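Local coordinates for protein SmhB (Serratia marcescens, PDB 6ZZ5) that is the B component of the tripartite alpha-pore-forming toxin Smh, here in its soluble form, and probably acts with its partner proteins to make membrane pores, at residues A[174-179]-A[231-236]; A[198-203]-A[257-262]; A[217-220]-A[226-229]; A[339-344]-A[350-355]. All coordinates share one frame; numbering follows the deposited sequence.

Interaction 1. Residues A[174-179]-A[231-236]; sequences DGAIAG and IVLDKS
Leu233 and Ile177 meet through branches whose directions are set by their side-chain torsions. In Leu233, CG stands trans to the backbone N (chi1 -176°), and chi2 then turns the CD1 branch to the opposing helix although the CB bond itself does not aim there. In Ile177, chi1 of -67° sets CG1 beside its own backbone N, and Ile177 CG1 is what Leu233 CD1 touches, at 3.7 Å. The two side chains pass at a slant. The same Leu233 CD1 lies 4.0 Å from Ala176 CB and therefore bridges two consecutive residues of the facing helix.

Segments 174-179 and 231-236 pack as antiparallel helices, with local axes 9.4 Å apart and an angle of 166° between their directions. They belong to helices 156-184 and 230-245, which flank the stretch containing three of the sheet's strands; this helix-strands-helix order is consistent with the head insertion of ClyA-type alpha-pore-forming toxins. Small Ala176 permits its CA to come within 6.1 Å of the CA of Leu233. The interface buries 156 Å² in total and has no hydrogen bond across it.

At one margin, Ser236 OG approaches Ala176 CB at 4.1 Å, while the Ser236 side chain also touches Ile173. Beneath the pair, strand 216-221 continues the apolar surface: Ile177 rests on Ile216 and Met218, and Leu233 on Ala217.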
loop_
_atom_site.group_PDB
_atom_site.type_symbol
_atom_site.label_atom_id
_atom_site.label_comp_id
_atom_site.label_asym_id
_atom_site.label_seq_id
_atom_site.Cartn_x
_atom_site.Cartn_y
_atom_site.Cartn_z
ATOM N N ASP A 174 9.675 6.519 0.800
ATOM C CA ASP A 174 8.518 5.703 1.273
ATOM C C ASP A 174 7.686 6.550 2.273
ATOM O O ASP A 174 6.460 6.623 2.125
ATOM C CB ASP A 174 8.980 4.411 1.906
ATOM C CG ASP A 174 9.517 3.318 0.989
ATOM O OD1 ASP A 174 9.474 3.475 -0.265
ATOM O OD2 ASP A 174 10.050 2.326 1.566
ATOM N N GLY A 175 8.330 7.152 3.270
ATOM C CA GLY A 175 7.737 8.080 4.257
ATOM C C GLY A 175 7.026 9.268 3.656
ATOM O O GLY A 175 5.894 9.573 4.096
ATOM N N ALA A 176 7.653 9.956 2.692
ATOM C CA ALA A 176 7.079 11.132 2.042
ATOM C C ALA A 176 5.804 10.689 1.331
ATOM O O ALA A 176 4.739 11.347 1.493
ATOM C CB ALA A 176 8.073 11.764 1.110
ATOM N N ILE A 177 5.880 9.628 0.555
ATOM C CA ILE A 177 4.701 9.142 -0.208
ATOM C C ILE A 177 3.591 8.723 0.758
ATOM O O ILE A 177 2.429 9.122 0.514
ATOM C CB ILE A 177 5.108 8.014 -1.155
ATOM C CG1 ILE A 177 6.036 8.580 -2.239
ATOM C CG2 ILE A 177 3.861 7.308 -1.707
ATOM C CD1 ILE A 177 6.523 7.562 -3.210
ATOM N N ALA A 178 3.915 7.972 1.813
ATOM C CA ALA A 178 2.916 7.481 2.803
ATOM C C ALA A 178 2.140 8.692 3.341
ATOM O O ALA A 178 0.904 8.622 3.297
ATOM C CB ALA A 178 3.575 6.676 3.897
ATOM N N GLY A 179 2.832 9.775 3.717
ATOM C CA GLY A 179 2.259 11.002 4.294
ATOM C C GLY A 179 1.427 11.747 3.252
ATOM O O GLY A 179 0.368 12.270 3.594
ATOM N N ILE A 231 6.337 19.450 -4.487
ATOM C CA ILE A 231 7.459 20.183 -3.852
ATOM C C ILE A 231 7.983 19.299 -2.713
ATOM O O ILE A 231 9.210 19.121 -2.621
ATOM C CB ILE A 231 7.040 21.584 -3.361
ATOM C CG1 ILE A 231 6.492 22.416 -4.536
ATOM C CG2 ILE A 231 8.268 22.231 -2.711
ATOM C CD1 ILE A 231 6.069 23.815 -4.216
ATOM N N VAL A 232 7.079 18.766 -1.895
ATOM C CA VAL A 232 7.454 17.884 -0.754
ATOM C C VAL A 232 8.258 16.711 -1.324
ATOM O O VAL A 232 9.370 16.412 -0.874
ATOM C CB VAL A 232 6.194 17.391 -0.017
ATOM C CG1 VAL A 232 6.563 16.355 1.031
ATOM C CG2 VAL A 232 5.412 18.543 0.615
ATOM N N LEU A 233 7.712 16.064 -2.342
ATOM C CA LEU A 233 8.196 14.741 -2.779
ATOM C C LEU A 233 9.506 14.903 -3.536
ATOM O O LEU A 233 10.397 13.970 -3.471
ATOM C CB LEU A 233 7.103 14.075 -3.615
ATOM C CG LEU A 233 7.411 12.645 -4.055
ATOM C CD1 LEU A 233 7.798 11.756 -2.896
ATOM C CD2 LEU A 233 6.235 12.051 -4.796
ATOM N N ASP A 234 9.658 16.040 -4.205
ATOM C CA ASP A 234 10.844 16.371 -5.036
ATOM C C ASP A 234 12.137 16.243 -4.211
ATOM O O ASP A 234 13.159 15.781 -4.788
ATOM C CB ASP A 234 10.653 17.745 -5.657
ATOM C CG ASP A 234 11.897 18.403 -6.241
ATOM O OD1 ASP A 234 12.478 17.848 -7.194
ATOM O OD2 ASP A 234 12.244 19.481 -5.778
ATOM N N LYS A 235 12.158 16.573 -2.932
ATOM C CA LYS A 235 13.449 16.547 -2.161
ATOM C C LYS A 235 14.031 15.131 -2.119
ATOM O O LYS A 235 15.178 14.948 -2.494
ATOM C CB LYS A 235 13.206 17.010 -0.717
ATOM C CG LYS A 235 12.941 18.499 -0.592
ATOM C CD LYS A 235 14.126 19.304 -1.086
ATOM C CE LYS A 235 14.000 20.794 -0.870
ATOM N NZ LYS A 235 12.696 21.301 -1.365
ATOM N N SER A 236 13.224 14.147 -1.742
ATOM C CA SER A 236 13.690 12.747 -1.611
ATOM C C SER A 236 13.926 12.120 -2.984
ATOM O O SER A 236 14.899 11.413 -3.115
ATOM C CB SER A 236 12.771 11.942 -0.711
ATOM O OG SER A 236 11.429 11.797 -1.176
#

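Interaction 2. Residues A[198-203]-A[257-262]; sequences AVAGLV and ASQIGS
Gln259 alone in segment 257-262 makes the contact, touching Val199 and Ala200 of the loop that follows strand 191-196. Before it along the helix, Ala257 faces Val145 and Leu148, its carbonyl taking a hydrogen bond from Tyr141, and Ser258 is tied through OG to Asn163; both positions are thus committed to neighbouring long helices rather than to the loop.

Gln259 points its side chain toward the loop. With CG beside the backbone N (chi1 -73°) and the chain extended beyond it (chi2 168°), the side chain spans a separation of 7.8 Å between the CA atoms of Val199 and Gln259. Val199 CG2 stands almost straight above the amide plane at Gln259 CD, 4.0 Å away, and is 4.1 Å from Gln259 CG. The two side chains run past one another in opposite directions. Farther out, Gln259 NE2 comes to 3.6 Å from Ala200 CB, which lies on the same side of the amide plane but well off its perpendicular. Tyr244 of helix 230-245 packs against all three residues.

Next in sequence, Ile260 turns to Val35, Met213 and Tyr141, and Ser262 touches Ile166. Backbone bonds of Ala198 with Ile349 and Val199 with Val211 fix the loop, but none joins the two segments, which bury only 101 Å²: a polar side chain offers its carbon skeleton and flat amide surface, and this contact with the helix rests on van der Waals packing.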
loop_
_atom_site.group_PDB
_atom_site.type_symbol
_atom_site.label_atom_id
_atom_site.label_comp_id
_atom_site.label_asym_id
_atom_site.label_seq_id
_atom_site.Cartn_x
_atom_site.Cartn_y
_atom_site.Cartn_z
ATOM N N ALA A 198 12.169 6.567 -14.192
ATOM C CA ALA A 198 13.507 6.067 -13.799
ATOM C C ALA A 198 13.920 6.598 -12.425
ATOM O O ALA A 198 13.673 7.762 -12.102
ATOM C CB ALA A 198 14.515 6.384 -14.868
ATOM N N VAL A 199 14.611 5.761 -11.665
ATOM C CA VAL A 199 15.084 6.066 -10.290
ATOM C C VAL A 199 16.403 6.842 -10.325
ATOM O O VAL A 199 16.797 7.317 -9.273
ATOM C CB VAL A 199 15.266 4.770 -9.480
ATOM C CG1 VAL A 199 13.926 4.053 -9.341
ATOM C CG2 VAL A 199 16.361 3.857 -10.035
ATOM N N ALA A 200 17.030 6.995 -11.494
ATOM C CA ALA A 200 18.305 7.709 -11.677
ATOM C C ALA A 200 18.217 8.539 -12.955
ATOM O O ALA A 200 17.266 8.330 -13.737
ATOM C CB ALA A 200 19.447 6.724 -11.733
ATOM N N GLY A 201 19.123 9.502 -13.114
ATOM C CA GLY A 201 19.194 10.376 -14.299
ATOM C C GLY A 201 19.369 9.560 -15.565
ATOM O O GLY A 201 20.034 8.519 -15.567
ATOM N N LEU A 202 18.754 10.005 -16.646
ATOM C CA LEU A 202 18.754 9.266 -17.926
ATOM C C LEU A 202 19.891 9.778 -18.801
ATOM O O LEU A 202 20.142 10.968 -18.766
ATOM C CB LEU A 202 17.406 9.449 -18.610
ATOM C CG LEU A 202 16.265 8.810 -17.843
ATOM C CD1 LEU A 202 14.949 9.223 -18.493
ATOM C CD2 LEU A 202 16.446 7.295 -17.804
ATOM N N VAL A 203 20.521 8.851 -19.528
ATOM C CA VAL A 203 21.558 9.062 -20.575
ATOM C C VAL A 203 21.013 8.472 -21.902
ATOM O O VAL A 203 20.619 7.285 -21.909
ATOM C CB VAL A 203 22.890 8.399 -20.151
ATOM C CG1 VAL A 203 24.028 8.920 -21.009
ATOM C CG2 VAL A 203 23.190 8.557 -18.654
ATOM N N ALA A 257 21.656 -3.779 -12.317
ATOM C CA ALA A 257 21.320 -4.971 -11.505
ATOM C C ALA A 257 20.982 -4.509 -10.080
ATOM O O ALA A 257 20.005 -5.047 -9.484
ATOM C CB ALA A 257 22.452 -5.947 -11.495
ATOM N N SER A 258 21.760 -3.564 -9.560
ATOM C CA SER A 258 21.642 -3.048 -8.168
ATOM C C SER A 258 20.285 -2.334 -8.041
ATOM O O SER A 258 19.606 -2.494 -7.006
ATOM C CB SER A 258 22.746 -2.065 -7.850
ATOM O OG SER A 258 22.578 -1.506 -6.550
ATOM N N GLN A 259 19.950 -1.535 -9.049
ATOM C CA GLN A 259 18.697 -0.750 -9.052
ATOM C C GLN A 259 17.505 -1.721 -9.075
ATOM O O GLN A 259 16.559 -1.525 -8.312
ATOM C CB GLN A 259 18.676 0.232 -10.214
ATOM C CG GLN A 259 19.612 1.407 -10.015
ATOM C CD GLN A 259 19.829 2.234 -11.256
ATOM O OE1 GLN A 259 19.322 1.893 -12.319
ATOM N NE2 GLN A 259 20.591 3.308 -11.147
ATOM N N ILE A 260 17.569 -2.788 -9.847
ATOM C CA ILE A 260 16.487 -3.789 -9.843
ATOM C C ILE A 260 16.412 -4.428 -8.464
ATOM O O ILE A 260 15.287 -4.619 -8.000
ATOM C CB ILE A 260 16.667 -4.786 -10.996
ATOM C CG1 ILE A 260 16.306 -4.080 -12.309
ATOM C CG2 ILE A 260 15.813 -6.007 -10.797
ATOM C CD1 ILE A 260 16.870 -4.735 -13.488
ATOM N N GLY A 261 17.564 -4.748 -7.854
ATOM C CA GLY A 261 17.625 -5.318 -6.500
ATOM C C GLY A 261 16.954 -4.404 -5.470
ATOM O O GLY A 261 16.181 -4.905 -4.634
ATOM N N SER A 262 17.213 -3.113 -5.518
ATOM C CA SER A 262 16.608 -2.124 -4.591
ATOM C C SER A 262 15.106 -2.110 -4.858
ATOM O O SER A 262 14.395 -2.050 -3.891
ATOM C CB SER A 262 17.183 -0.743 -4.731
ATOM O OG SER A 262 18.573 -0.761 -4.467
#

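Interaction 3. Residues A[217-220]-A[226-229]; sequences AMMT and VIGG. With SO4 (sulfate ion), chain F.
Thr220 and Gly228 form the tight part of this contact, an antiparallel hydrogen-bonded pair in which each backbone serves the other as donor and acceptor. Thr220 N donates to Gly228 O at 3.0 Å with an N-H...O angle of 162°, and Gly228 N donates to Thr220 O at 2.7 Å with 166°. Thr220 O also receives a CA-H...O contact from Ile227 CA, 3.2 Å away, so this carbonyl is approached from two neighbouring residues. Close by, Met219 CB lies 3.2 Å from Gly228 O. The hydroxyl of Thr220 is held between its backbone N and carbonyl carbon (chi1 57°), which leaves OG1 over the bare backbone of Gly228; its bond to Gly228 O, at 3.4 Å, is weak and not settled.

Packing becomes looser among the side chains. Met219 CB and Ile227 CG2 are 4.1 Å apart and the two chains cross at a slant, after which the thioether of Met219 leads away from the second segment, its side chain packing on Leu356 of helix 349-359. Val226 is on the exposed side, where its backbone N donates to sulfate O1 at 2.8 Å. Gly224 N binds the same ion, which probably came from the crystallisation liquor and is no evidence of a natural ligand.

Gly229 ends the pairing and occupies the N-cap position of helix 230-245. Together the segments build a beta hairpin whose short strand 227-228 lies outermost in the sheet, consistent with the beta-tongue of ClyA-type toxins.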
loop_
_atom_site.group_PDB
_atom_site.type_symbol
_atom_site.label_atom_id
_atom_site.label_comp_id
_atom_site.label_asym_id
_atom_site.label_seq_id
_atom_site.Cartn_x
_atom_site.Cartn_y
_atom_site.Cartn_z
ATOM N N ALA A 217 6.001 8.331 -8.112
ATOM C CA ALA A 217 5.521 9.582 -7.498
ATOM C C ALA A 217 4.023 9.420 -7.229
ATOM O O ALA A 217 3.272 8.859 -8.089
ATOM C CB ALA A 217 5.800 10.750 -8.385
ATOM N N MET A 218 3.632 9.856 -6.045
ATOM C CA MET A 218 2.213 10.001 -5.704
ATOM C C MET A 218 2.018 11.421 -5.158
ATOM O O MET A 218 2.759 11.898 -4.265
ATOM C CB MET A 218 1.792 8.927 -4.703
ATOM C CG MET A 218 2.181 7.488 -5.133
ATOM S SD MET A 218 1.470 6.227 -4.093
ATOM C CE MET A 218 -0.267 6.300 -4.485
ATOM N N MET A 219 0.998 12.051 -5.672
ATOM C CA MET A 219 0.659 13.433 -5.346
ATOM C C MET A 219 -0.841 13.499 -5.177
ATOM O O MET A 219 -1.499 12.506 -5.431
ATOM C CB MET A 219 1.172 14.331 -6.479
ATOM C CG MET A 219 2.676 14.382 -6.472
ATOM S SD MET A 219 3.331 14.761 -8.058
ATOM C CE MET A 219 2.870 13.270 -8.956
ATOM N N THR A 220 -1.350 14.627 -4.719
ATOM C CA THR A 220 -2.795 14.883 -4.533
ATOM C C THR A 220 -3.261 15.903 -5.578
ATOM O O THR A 220 -2.462 16.726 -6.071
ATOM C CB THR A 220 -3.087 15.374 -3.106
ATOM O OG1 THR A 220 -2.295 16.534 -2.880
ATOM C CG2 THR A 220 -2.811 14.305 -2.081
ATOM N N VAL A 226 -5.857 20.818 -9.094
ATOM C CA VAL A 226 -4.479 21.370 -8.912
ATOM C C VAL A 226 -3.669 20.377 -8.075
ATOM O O VAL A 226 -4.175 19.931 -6.996
ATOM C CB VAL A 226 -4.424 22.788 -8.300
ATOM C CG1 VAL A 226 -2.970 23.262 -8.172
ATOM C CG2 VAL A 226 -5.216 23.807 -9.135
ATOM N N ILE A 227 -2.492 20.043 -8.585
ATOM C CA ILE A 227 -1.524 19.103 -7.966
ATOM C C ILE A 227 -0.963 19.680 -6.664
ATOM O O ILE A 227 -0.469 20.824 -6.698
ATOM C CB ILE A 227 -0.400 18.806 -8.955
ATOM C CG1 ILE A 227 -0.940 18.090 -10.192
ATOM C CG2 ILE A 227 0.719 18.018 -8.267
ATOM C CD1 ILE A 227 -1.394 16.691 -9.917
ATOM N N GLY A 228 -0.969 18.881 -5.593
ATOM C CA GLY A 228 -0.192 19.153 -4.365
ATOM C C GLY A 228 0.829 18.052 -4.117
ATOM O O GLY A 228 0.629 16.921 -4.625
ATOM N N GLY A 229 1.850 18.316 -3.305
ATOM C CA GLY A 229 2.802 17.270 -2.881
ATOM C C GLY A 229 4.047 17.195 -3.749
ATOM O O GLY A 229 4.983 16.528 -3.309
HETATM S S SO4 F . -7.913 22.604 -5.982
HETATM O O1 SO4 F . -7.476 21.708 -7.022
HETATM O O2 SO4 F . -9.265 22.277 -5.572
HETATM O O3 SO4 F . -7.870 23.953 -6.502
HETATM O O4 SO4 F . -7.022 22.471 -4.841
#

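Interaction 4. Residues A[339-344]-A[350-355]; sequences VVREVP and ADFVKR
Val343 CG2 lies over one face of the Phe352 ring: this methyl is 3.8 Å from the ring centroid of Phe352 and only 12° off the ring normal, which defines a CH-pi contact. The other branch, Val343 CG1, reaches Phe352 CB at 4.1 Å, so the valine straddles the base of the side chain as well as its ring. Three further neighbours come in obliquely. Pro344 CD is 4.0 Å from Phe352 CD1. Glu342 O approaches Phe352 CE1, and Arg341 CB lies 3.9 Å from Phe352 CZ.

The ring is projected from the helix toward segment 339-344 by a chi1 of -178°, CG opposite the backbone N. Behind this shell, strand 191-196 supports both partners, since Val343 and Phe352 each touch Ala195. Arg341 is anchored to the same strand by backbone bonding with Thr194, and Ser348 OG hydrogen-bonds the backbone N of Asp351 in the first turn of helix 349-359.

Of the 183 Å² buried, Phe352 contributes more than half. With no hydrogen bond or salt bridge between them, the contact of the two segments rests mainly on apolar and CH-pi packing round one aromatic ring.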
loop_
_atom_site.group_PDB
_atom_site.type_symbol
_atom_site.label_atom_id
_atom_site.label_comp_id
_atom_site.label_asym_id
_atom_site.label_seq_id
_atom_site.Cartn_x
_atom_site.Cartn_y
_atom_site.Cartn_z
ATOM N N VAL A 339 -5.443 8.789 -10.642
ATOM C CA VAL A 339 -5.023 9.437 -11.922
ATOM C C VAL A 339 -3.608 9.013 -12.247
ATOM O O VAL A 339 -2.767 9.005 -11.333
ATOM C CB VAL A 339 -5.146 10.959 -11.778
ATOM C CG1 VAL A 339 -4.566 11.729 -12.958
ATOM C CG2 VAL A 339 -6.614 11.314 -11.544
ATOM N N VAL A 340 -3.397 8.511 -13.453
ATOM C CA VAL A 340 -2.041 8.104 -13.930
ATOM C C VAL A 340 -1.573 9.135 -14.946
ATOM O O VAL A 340 -2.322 9.422 -15.877
ATOM C CB VAL A 340 -2.029 6.671 -14.484
ATOM C CG1 VAL A 340 -0.665 6.266 -14.988
ATOM C CG2 VAL A 340 -2.475 5.700 -13.433
ATOM N N ARG A 341 -0.435 9.744 -14.699
ATOM C CA ARG A 341 0.277 10.535 -15.728
ATOM C C ARG A 341 1.421 9.713 -16.350
ATOM O O ARG A 341 2.184 9.116 -15.637
ATOM C CB ARG A 341 0.776 11.853 -15.152
ATOM C CG ARG A 341 -0.350 12.675 -14.557
ATOM C CD ARG A 341 -0.113 14.104 -14.836
ATOM N NE ARG A 341 -1.199 14.908 -14.339
ATOM C CZ ARG A 341 -1.080 16.204 -14.112
ATOM N NH1 ARG A 341 0.088 16.813 -14.257
ATOM N NH2 ARG A 341 -2.127 16.881 -13.694
ATOM N N GLU A 342 1.546 9.777 -17.655
ATOM C CA GLU A 342 2.652 9.186 -18.453
ATOM C C GLU A 342 3.868 10.119 -18.357
ATOM O O GLU A 342 3.749 11.362 -18.491
ATOM C CB GLU A 342 2.236 9.002 -19.927
ATOM C CG GLU A 342 1.033 8.042 -20.080
ATOM C CD GLU A 342 1.171 6.706 -19.335
ATOM O OE1 GLU A 342 2.278 6.145 -19.304
ATOM O OE2 GLU A 342 0.189 6.218 -18.737
ATOM N N VAL A 343 5.001 9.540 -18.041
ATOM C CA VAL A 343 6.256 10.288 -17.931
ATOM C C VAL A 343 6.948 10.160 -19.256
ATOM O O VAL A 343 7.153 9.047 -19.707
ATOM C CB VAL A 343 7.094 9.760 -16.762
ATOM C CG1 VAL A 343 8.418 10.443 -16.745
ATOM C CG2 VAL A 343 6.351 9.937 -15.441
ATOM N N PRO A 344 7.374 11.283 -19.850
ATOM C CA PRO A 344 8.158 11.262 -21.080
ATOM C C PRO A 344 9.429 10.438 -20.946
ATOM O O PRO A 344 10.007 10.384 -19.873
ATOM C CB PRO A 344 8.477 12.734 -21.366
ATOM C CG PRO A 344 7.346 13.474 -20.657
ATOM C CD PRO A 344 7.098 12.650 -19.396
ATOM N N ALA A 350 12.334 11.809 -10.813
ATOM C CA ALA A 350 12.708 13.072 -10.124
ATOM C C ALA A 350 12.588 14.297 -11.052
ATOM O O ALA A 350 12.096 15.345 -10.588
ATOM C CB ALA A 350 14.112 12.998 -9.553
ATOM N N ASP A 351 12.974 14.191 -12.315
ATOM C CA ASP A 351 12.851 15.296 -13.306
ATOM C C ASP A 351 11.364 15.616 -13.510
ATOM O O ASP A 351 11.004 16.786 -13.500
ATOM C CB ASP A 351 13.528 14.899 -14.615
ATOM C CG ASP A 351 13.638 16.013 -15.631
ATOM O OD1 ASP A 351 13.632 17.185 -15.232
ATOM O OD2 ASP A 351 13.727 15.679 -16.804
ATOM N N PHE A 352 10.516 14.596 -13.655
ATOM C CA PHE A 352 9.063 14.785 -13.879
ATOM C C PHE A 352 8.438 15.515 -12.680
ATOM O O PHE A 352 7.658 16.444 -12.853
ATOM C CB PHE A 352 8.379 13.428 -14.005
ATOM C CG PHE A 352 6.908 13.524 -14.285
ATOM C CD1 PHE A 352 6.455 13.813 -15.573
ATOM C CD2 PHE A 352 5.988 13.258 -13.268
ATOM C CE1 PHE A 352 5.087 13.892 -15.817
ATOM C CE2 PHE A 352 4.630 13.302 -13.527
ATOM C CZ PHE A 352 4.187 13.647 -14.800
ATOM N N VAL A 353 8.754 15.061 -11.472
ATOM C CA VAL A 353 8.212 15.675 -10.239
ATOM C C VAL A 353 8.795 17.078 -10.081
ATOM O O VAL A 353 8.033 17.976 -9.682
ATOM C CB VAL A 353 8.423 14.754 -9.028
ATOM C CG1 VAL A 353 8.105 15.473 -7.728
ATOM C CG2 VAL A 353 7.588 13.493 -9.189
ATOM N N LYS A 354 10.065 17.291 -10.424
ATOM C CA LYS A 354 10.658 18.645 -10.314
ATOM C C LYS A 354 9.899 19.603 -11.239
ATOM O O LYS A 354 9.521 20.687 -10.790
ATOM C CB LYS A 354 12.147 18.617 -10.596
ATOM C CG LYS A 354 12.903 19.903 -10.276
ATOM C CD LYS A 354 14.395 19.574 -10.146
ATOM C CE LYS A 354 15.309 20.549 -10.848
ATOM N NZ LYS A 354 15.474 21.775 -10.036
ATOM N N ARG A 355 9.575 19.199 -12.459
ATOM C CA ARG A 355 8.766 20.046 -13.386
ATOM C C ARG A 355 7.395 20.328 -12.795
ATOM O O ARG A 355 6.944 21.452 -12.904
ATOM C CB ARG A 355 8.636 19.390 -14.753
ATOM C CG ARG A 355 9.919 19.525 -15.560
ATOM C CD ARG A 355 10.026 18.423 -16.579
ATOM N NE ARG A 355 11.338 18.380 -17.176
ATOM C CZ ARG A 355 11.667 18.938 -18.322
ATOM N NH1 ARG A 355 10.768 19.581 -19.057
ATOM N NH2 ARG A 355 12.910 18.812 -18.748
#

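Overall arrangement
Interactions 1, 3 and 4 cluster on one side of the chain's centre, with interaction 3 about 10 Å, centre to centre, from each of the others. Interaction 3 is nested within the loop closed by interaction 1; they touch where Leu233 CD2 comes within 3.5 Å of Met218 O. The sheet's outermost strands, 227-228 and 339-340, belong to interactions 3 and 4, yet these touch through Ala217 and Val353. Interaction 2 is 18 Å from interaction 1 between centres, and their segments alternate along the chain. Interaction 4 comes last; its helix 349-359 also packs on helix 230-245, where Asp234 touches Val353 and Lys354. The small sheet is thus bound to the long helices and closed by the C-terminal region in this soluble form.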